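Local coordinates for adapter protein MecA 2 (Bacillus subtilis, PDB 3JTO) that acts as an adaptor that targets unfolded and aggregated proteins, and the competence factor ComK, to the ClpC protease, its C-terminal domain binding ClpC, at residues S3-Y8 against S43-G48. Residues are numbered along the deposited sequence; the frame is centred on the assembly and turned at random.
Sequences SADIIY and SLEDLG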
loop_
_atom_site.group_PDB
_atom_site.type_symbol
_atom_site.label_atom_id
_atom_site.label_comp_id
_atom_site.label_asym_id
_atom_site.label_seq_id
_atom_site.Cartn_x
_atom_site.Cartn_y
_atom_site.Cartn_z
ATOM N N SER A 3 7.560 10.535 -11.285
ATOM C CA SER A 3 6.774 10.218 -10.103
ATOM C C SER A 3 6.313 8.757 -10.183
ATOM O O SER A 3 6.065 8.225 -11.266
ATOM C CB SER A 3 5.598 11.193 -9.925
ATOM O OG SER A 3 4.409 10.712 -10.517
ATOM N N ALA A 4 6.221 8.102 -9.037
ATOM C CA ALA A 4 6.048 6.655 -9.033
ATOM C C ALA A 4 4.706 6.192 -8.474
ATOM O O ALA A 4 4.236 6.689 -7.451
ATOM C CB ALA A 4 7.201 5.993 -8.274
ATOM N N ASP A 5 4.096 5.236 -9.162
ATOM C CA ASP A 5 2.971 4.487 -8.602
ATOM C C ASP A 5 3.467 3.131 -8.110
ATOM O O ASP A 5 4.106 2.384 -8.853
ATOM C CB ASP A 5 1.877 4.293 -9.640
ATOM C CG ASP A 5 1.298 5.595 -10.112
ATOM O OD1 ASP A 5 1.515 6.626 -9.436
ATOM O OD2 ASP A 5 0.624 5.591 -11.153
ATOM N N ILE A 6 3.175 2.819 -6.854
ATOM C CA ILE A 6 3.723 1.635 -6.221
ATOM C C ILE A 6 2.587 0.726 -5.778
ATOM O O ILE A 6 1.728 1.142 -5.004
ATOM C CB ILE A 6 4.650 2.029 -5.031
ATOM C CG1 ILE A 6 6.027 2.458 -5.562
ATOM C CG2 ILE A 6 4.821 0.894 -4.044
ATOM C CD1 ILE A 6 6.945 3.056 -4.506
ATOM N N ILE A 7 2.570 -0.499 -6.302
ATOM C CA ILE A 7 1.667 -1.533 -5.810
ATOM C C ILE A 7 2.411 -2.758 -5.284
ATOM O O ILE A 7 3.167 -3.393 -6.012
ATOM C CB ILE A 7 0.682 -2.010 -6.862
ATOM C CG1 ILE A 7 -0.042 -0.834 -7.508
ATOM C CG2 ILE A 7 -0.327 -2.947 -6.229
ATOM C CD1 ILE A 7 -0.920 -1.261 -8.676
ATOM N N TYR A 8 2.164 -3.081 -4.016
ATOM C CA TYR A 8 2.741 -4.241 -3.349
ATOM C C TYR A 8 1.702 -5.269 -2.895
ATOM O O TYR A 8 0.574 -4.917 -2.550
ATOM C CB TYR A 8 3.555 -3.787 -2.137
ATOM C CG TYR A 8 5.024 -3.643 -2.434
ATOM C CD1 TYR A 8 5.959 -4.495 -1.852
ATOM C CD2 TYR A 8 5.474 -2.672 -3.311
ATOM C CE1 TYR A 8 7.296 -4.370 -2.138
ATOM C CE2 TYR A 8 6.801 -2.539 -3.598
ATOM C CZ TYR A 8 7.706 -3.385 -3.017
ATOM O OH TYR A 8 9.031 -3.233 -3.321
ATOM N N SER A 43 -1.818 0.096 -2.806
ATOM C CA SER A 43 -1.471 0.916 -3.949
ATOM C C SER A 43 -1.237 2.355 -3.480
ATOM O O SER A 43 -2.069 2.925 -2.765
ATOM C CB SER A 43 -2.601 0.868 -4.986
ATOM O OG SER A 43 -2.338 1.731 -6.073
ATOM N N LEU A 44 -0.100 2.923 -3.877
ATOM C CA LEU A 44 0.239 4.310 -3.576
ATOM C C LEU A 44 0.653 4.997 -4.870
ATOM O O LEU A 44 1.476 4.486 -5.609
ATOM C CB LEU A 44 1.377 4.380 -2.562
ATOM C CG LEU A 44 1.064 4.024 -1.108
ATOM C CD1 LEU A 44 2.337 3.628 -0.389
ATOM C CD2 LEU A 44 0.326 5.193 -0.385
ATOM N N GLU A 45 0.078 6.160 -5.144
ATOM C CA GLU A 45 0.291 6.825 -6.425
ATOM C C GLU A 45 0.974 8.178 -6.298
ATOM O O GLU A 45 0.868 8.824 -5.264
ATOM C CB GLU A 45 -1.036 6.987 -7.147
ATOM C CG GLU A 45 -1.522 5.719 -7.797
ATOM C CD GLU A 45 -2.954 5.837 -8.282
ATOM O OE1 GLU A 45 -3.679 6.719 -7.770
ATOM O OE2 GLU A 45 -3.348 5.042 -9.165
ATOM N N ASP A 46 1.685 8.576 -7.358
ATOM C CA ASP A 46 2.264 9.925 -7.489
ATOM C C ASP A 46 3.272 10.269 -6.411
ATOM O O ASP A 46 3.209 11.332 -5.809
ATOM C CB ASP A 46 1.168 10.997 -7.514
ATOM C CG ASP A 46 0.108 10.716 -8.566
ATOM O OD1 ASP A 46 0.447 10.116 -9.618
ATOM O OD2 ASP A 46 -1.065 11.078 -8.335
ATOM N N LEU A 47 4.201 9.360 -6.169
ATOM C CA LEU A 47 5.255 9.585 -5.201
ATOM C C LEU A 47 6.461 10.234 -5.887
ATOM O O LEU A 47 6.851 9.827 -6.972
ATOM C CB LEU A 47 5.659 8.248 -4.558
ATOM C CG LEU A 47 4.515 7.474 -3.887
ATOM C CD1 LEU A 47 4.988 6.132 -3.374
ATOM C CD2 LEU A 47 3.877 8.288 -2.760
ATOM N N GLY A 48 7.030 11.250 -5.250
ATOM C CA GLY A 48 8.348 11.726 -5.605
ATOM C C GLY A 48 9.322 10.568 -5.527
ATOM O O GLY A 48 9.050 9.565 -4.874
#
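Ala4 faces both Asp46 and Leu47, a G1 beta bulge in the antiparallel sheet of this ClpC-binding C-terminal domain, where strands 4-10 and 39-47 are neighbours. Ala4 and Leu47 close the bulge with two backbone bonds, Ala4 N to Leu47 O at 2.8 Å and Leu47 N to Ala4 O; Ile6 and Leu44 form the hydrogen-bonded pair beyond it, with Ile6 N to Leu44 O at 2.7 Å. Asp46 has the positive backbone angles (phi 61°, psi 48°) of the extra residue, and its N, though close to Ala4 O, is badly angled for a bond there.

Apolar contacts lie on the face of Ala4, Ile6, Leu44 and Leu47. Ala52 and Val56 of helix 49-59 pack on Ala4 and Ile6, and Ile28 on Leu44 and Leu47. The side chains of Ile6 and Leu47 meet at about a right angle, CD1 to CD1 at 3.8 Å. On the other face Ile7 CG1 rests 3.7 Å from Ser43 OG, beside Ile70 of helix 70-76.

Exposed carboxylates gather beside the bulge. Asp5 OD1 lies 3.7 Å from Asp46 OD1, a proximity that probably costs some electrostatic energy, and Glu45 CG is 3.7 Å from Asp5 CG. With CG beside its own backbone N (chi1 -62°), Asp5 ties the bulge to strand 4-10: the Asp46 N-H donates to OD1 at 2.9 Å (N to O), nearly in line with the CG-OD1 bond.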